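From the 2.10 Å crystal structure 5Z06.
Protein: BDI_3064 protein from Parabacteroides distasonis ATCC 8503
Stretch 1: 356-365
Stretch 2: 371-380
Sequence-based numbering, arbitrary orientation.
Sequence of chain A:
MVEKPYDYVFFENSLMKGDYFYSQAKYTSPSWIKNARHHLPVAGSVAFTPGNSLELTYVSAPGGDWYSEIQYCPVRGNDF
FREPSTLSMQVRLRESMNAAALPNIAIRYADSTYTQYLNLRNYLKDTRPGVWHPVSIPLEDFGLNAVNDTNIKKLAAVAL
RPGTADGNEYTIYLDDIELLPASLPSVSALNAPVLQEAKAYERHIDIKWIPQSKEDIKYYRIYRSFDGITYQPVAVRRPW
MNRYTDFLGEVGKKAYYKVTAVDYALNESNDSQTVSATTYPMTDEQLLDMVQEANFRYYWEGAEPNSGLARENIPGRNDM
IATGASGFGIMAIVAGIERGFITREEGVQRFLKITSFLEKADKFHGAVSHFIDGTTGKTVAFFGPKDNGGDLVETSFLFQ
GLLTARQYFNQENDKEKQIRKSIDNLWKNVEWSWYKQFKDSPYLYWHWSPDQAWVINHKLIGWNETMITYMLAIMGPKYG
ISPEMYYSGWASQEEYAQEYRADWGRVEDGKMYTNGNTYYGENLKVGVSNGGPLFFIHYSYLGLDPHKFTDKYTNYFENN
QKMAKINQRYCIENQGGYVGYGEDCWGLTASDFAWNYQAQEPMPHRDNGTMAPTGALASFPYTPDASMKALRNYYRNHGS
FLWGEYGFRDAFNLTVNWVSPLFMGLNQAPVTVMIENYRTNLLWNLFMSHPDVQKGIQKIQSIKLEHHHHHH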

# COMPACT_ATOMS: atom_id res chain seq x y z
N SER A 356 -20.74 -5.51 -14.41
CA SER A 356 -21.53 -6.72 -14.09
C SER A 356 -21.32 -7.12 -12.66
O SER A 356 -22.27 -7.48 -11.98
CB SER A 356 -21.19 -7.92 -14.96
OG SER A 356 -21.57 -7.63 -16.28
N PHE A 357 -20.08 -7.05 -12.20
CA PHE A 357 -19.79 -7.35 -10.82
C PHE A 357 -20.51 -6.39 -9.85
O PHE A 357 -21.06 -6.81 -8.84
CB PHE A 357 -18.29 -7.29 -10.55
CG PHE A 357 -17.96 -7.37 -9.11
CD1 PHE A 357 -18.03 -8.59 -8.45
CD2 PHE A 357 -17.66 -6.22 -8.38
CE1 PHE A 357 -17.78 -8.68 -7.09
CE2 PHE A 357 -17.40 -6.31 -7.02
CZ PHE A 357 -17.46 -7.54 -6.38
N LEU A 358 -20.44 -5.10 -10.13
CA LEU A 358 -21.05 -4.10 -9.26
C LEU A 358 -22.56 -4.23 -9.29
O LEU A 358 -23.22 -4.06 -8.26
CB LEU A 358 -20.61 -2.69 -9.60
CG LEU A 358 -19.16 -2.38 -9.27
CD1 LEU A 358 -18.77 -1.08 -9.96
CD2 LEU A 358 -18.94 -2.30 -7.77
N GLU A 359 -23.11 -4.58 -10.44
CA GLU A 359 -24.53 -4.92 -10.49
C GLU A 359 -24.89 -6.00 -9.50
O GLU A 359 -25.88 -5.89 -8.82
CB GLU A 359 -24.96 -5.34 -11.89
CG GLU A 359 -25.26 -4.13 -12.76
CD GLU A 359 -25.63 -4.49 -14.18
OE1 GLU A 359 -25.82 -5.69 -14.49
OE2 GLU A 359 -25.75 -3.55 -15.00
N LYS A 360 -24.07 -7.04 -9.43
CA LYS A 360 -24.33 -8.16 -8.55
C LYS A 360 -23.90 -7.94 -7.11
O LYS A 360 -24.32 -8.68 -6.25
CB LYS A 360 -23.62 -9.39 -9.07
CG LYS A 360 -24.18 -9.87 -10.41
CD LYS A 360 -23.51 -11.16 -10.86
CE LYS A 360 -22.01 -11.00 -11.11
NZ LYS A 360 -21.40 -12.13 -11.87
N ALA A 361 -23.04 -6.98 -6.83
CA ALA A 361 -22.56 -6.80 -5.48
C ALA A 361 -23.69 -6.41 -4.52
O ALA A 361 -24.66 -5.76 -4.94
CB ALA A 361 -21.47 -5.75 -5.45
N ASP A 362 -23.57 -6.81 -3.25
CA ASP A 362 -24.51 -6.33 -2.20
C ASP A 362 -24.65 -4.82 -2.26
O ASP A 362 -23.65 -4.08 -2.39
CB ASP A 362 -24.01 -6.67 -0.78
CG ASP A 362 -23.96 -8.15 -0.49
OD1 ASP A 362 -24.67 -8.93 -1.18
OD2 ASP A 362 -23.19 -8.51 0.44
N LYS A 363 -25.90 -4.37 -2.17
CA LYS A 363 -26.21 -2.96 -2.02
C LYS A 363 -26.82 -2.75 -0.65
O LYS A 363 -27.39 -3.67 -0.06
CB LYS A 363 -27.21 -2.49 -3.07
CG LYS A 363 -26.82 -2.77 -4.50
CD LYS A 363 -25.39 -2.33 -4.79
CE LYS A 363 -25.12 -2.41 -6.27
NZ LYS A 363 -25.36 -3.79 -6.76
N PHE A 364 -26.68 -1.53 -0.18
CA PHE A 364 -27.17 -1.11 1.13
C PHE A 364 -27.81 0.23 0.89
O PHE A 364 -27.14 1.26 0.87
CB PHE A 364 -26.00 -1.07 2.11
CG PHE A 364 -25.29 -2.39 2.20
CD1 PHE A 364 -25.83 -3.44 2.96
CD2 PHE A 364 -24.11 -2.62 1.46
CE1 PHE A 364 -25.19 -4.66 3.02
CE2 PHE A 364 -23.48 -3.84 1.51
CZ PHE A 364 -24.00 -4.87 2.29
N HIS A 365 -29.11 0.16 0.61
CA HIS A 365 -29.84 1.27 0.01
C HIS A 365 -29.09 1.83 -1.22
O HIS A 365 -28.83 3.04 -1.38
CB HIS A 365 -30.20 2.29 1.10
CG HIS A 365 -31.26 1.79 2.02
ND1 HIS A 365 -32.60 1.86 1.71
CD2 HIS A 365 -31.18 1.08 3.17
CE1 HIS A 365 -33.30 1.30 2.67
NE2 HIS A 365 -32.47 0.81 3.56
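Stretch 2, residues 371-380: FIDGTTGKTV

Stretch 1 enters as the last part of a helix that begins earlier in the chain and runs through Lys 360. Ala 361 is the first residue to leave helical phi/psi, at -64/150, and Asp 362 continues extended at -49/135. Stretch 2 opens as a strand, residues 371-373, then turns: Gly 374, Thr 375 and Thr 376 all have negative phi and psi, and Gly 377 stands at 78/4. The turn is closed by Gly 377 N donating to Asp 373 O at 2.8 Å and Asp 373 N donating to Lys 378 O at 2.7 Å; beyond it, Val 380 N donates to Phe 371 O at 3.0 Å, so the chain returns alongside the strand it left.

The backbones come closest where the helix ends. The CA atoms of Ala 361 and Gly 377 are 4.0 Å apart, those of Asp 362 and Lys 378 5.8 Å, so over these two steps the chains run in the same direction while moving apart. Asp 362 N donates to Gly 377 O at 2.9 Å with a nearly straight N-H...O angle of 169°, and the same carbonyl receives a CA-H...O contact from Ala 361 CA at 3.4 Å. Gly 377 suits this spot twice over: its positive phi favours glycine, and an ideal CB would point toward stretch 1, 3.4 Å from both Lys 360 O and Ala 361 CA.

Asp 362, whose CA-to-CB bond points toward stretch 2, holds Lys 378 and Thr 379, the two residues after Gly 377. Its OD1 accepts from Lys 378 NZ at 2.8 Å in a salt bridge, supplemented by a weak bond from Lys 378 NZ to OD2 at 3.2 Å. Lys 378 starts away from stretch 1, but chi1 to chi3 all in m bring its amine back. Asp 362 OD2 also accepts from the backbone, Thr 379 N, at 3.0 Å and 170°. Nearby, Thr 379 OG1 lies 3.1 Å from Phe 364 CE2, at the ring edge and near its plane.

On the helical side, Phe 357 leaves the backbone sideways, yet its t rotamer carries the ring against the turn. Its CZ meets Ile 372 CG2 at 3.6 Å, while its CE1 lies 3.3 Å from Gly 374 O and 3.6 Å from Gly 377 CA. Ala 361 CB extends the apolar patch to Ile 372 CD1 at 4.0 Å. Altogether the contact buries 418 Å², summed over both sides, with Phe 357 and Asp 362 contributing 78 and 77 Å².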

# COMPACT_ATOMS: atom_id res chain seq x y z
N PHE A 371 -15.64 -2.82 1.52
CA PHE A 371 -14.97 -4.00 1.06
C PHE A 371 -15.97 -5.00 0.55
O PHE A 371 -17.03 -5.21 1.15
CB PHE A 371 -14.16 -4.57 2.17
CG PHE A 371 -13.16 -3.62 2.69
CD1 PHE A 371 -12.01 -3.34 1.95
CD2 PHE A 371 -13.35 -2.98 3.91
CE1 PHE A 371 -11.06 -2.44 2.43
CE2 PHE A 371 -12.40 -2.10 4.40
CZ PHE A 371 -11.24 -1.84 3.66
N ILE A 372 -15.63 -5.58 -0.59
CA ILE A 372 -16.41 -6.63 -1.20
C ILE A 372 -15.47 -7.76 -1.59
O ILE A 372 -14.31 -7.53 -1.98
CB ILE A 372 -17.16 -6.13 -2.43
CG1 ILE A 372 -17.82 -4.77 -2.14
CG2 ILE A 372 -18.19 -7.17 -2.86
CD1 ILE A 372 -18.47 -4.10 -3.35
N ASP A 373 -15.96 -8.98 -1.47
CA ASP A 373 -15.22 -10.13 -1.95
C ASP A 373 -15.49 -10.16 -3.44
O ASP A 373 -16.62 -10.36 -3.87
CB ASP A 373 -15.66 -11.41 -1.22
CG ASP A 373 -14.86 -12.63 -1.62
OD1 ASP A 373 -14.52 -12.78 -2.81
OD2 ASP A 373 -14.60 -13.46 -0.75
N GLY A 374 -14.44 -9.95 -4.22
CA GLY A 374 -14.52 -9.88 -5.67
C GLY A 374 -15.01 -11.14 -6.34
O GLY A 374 -15.53 -11.08 -7.43
N THR A 375 -14.84 -12.27 -5.68
CA THR A 375 -15.28 -13.55 -6.20
C THR A 375 -16.75 -13.81 -5.92
O THR A 375 -17.33 -14.65 -6.56
CB THR A 375 -14.47 -14.71 -5.58
OG1 THR A 375 -14.69 -14.76 -4.16
CG2 THR A 375 -12.97 -14.54 -5.85
N THR A 376 -17.34 -13.13 -4.93
CA THR A 376 -18.74 -13.40 -4.56
C THR A 376 -19.73 -12.22 -4.63
O THR A 376 -20.94 -12.46 -4.63
CB THR A 376 -18.82 -13.97 -3.14
OG1 THR A 376 -18.48 -12.95 -2.18
CG2 THR A 376 -17.89 -15.17 -2.99
N GLY A 377 -19.24 -10.98 -4.66
CA GLY A 377 -20.10 -9.81 -4.55
C GLY A 377 -20.54 -9.54 -3.11
O GLY A 377 -21.31 -8.60 -2.86
N LYS A 378 -20.03 -10.33 -2.16
CA LYS A 378 -20.47 -10.23 -0.77
C LYS A 378 -19.56 -9.26 -0.04
O LYS A 378 -18.33 -9.27 -0.20
CB LYS A 378 -20.43 -11.59 -0.04
CG LYS A 378 -21.35 -12.69 -0.61
CD LYS A 378 -22.80 -12.26 -0.76
CE LYS A 378 -23.39 -11.77 0.57
NZ LYS A 378 -24.77 -11.25 0.37
N THR A 379 -20.19 -8.41 0.76
CA THR A 379 -19.49 -7.49 1.62
C THR A 379 -18.56 -8.25 2.58
O THR A 379 -18.87 -9.34 3.03
CB THR A 379 -20.50 -6.63 2.36
OG1 THR A 379 -21.06 -5.73 1.40
CG2 THR A 379 -19.89 -5.84 3.56
N VAL A 380 -17.40 -7.66 2.81
CA VAL A 380 -16.44 -8.18 3.77
C VAL A 380 -16.40 -7.13 4.86
O VAL A 380 -16.17 -5.97 4.59
CB VAL A 380 -15.04 -8.38 3.12
CG1 VAL A 380 -14.02 -8.85 4.16
CG2 VAL A 380 -15.13 -9.36 1.96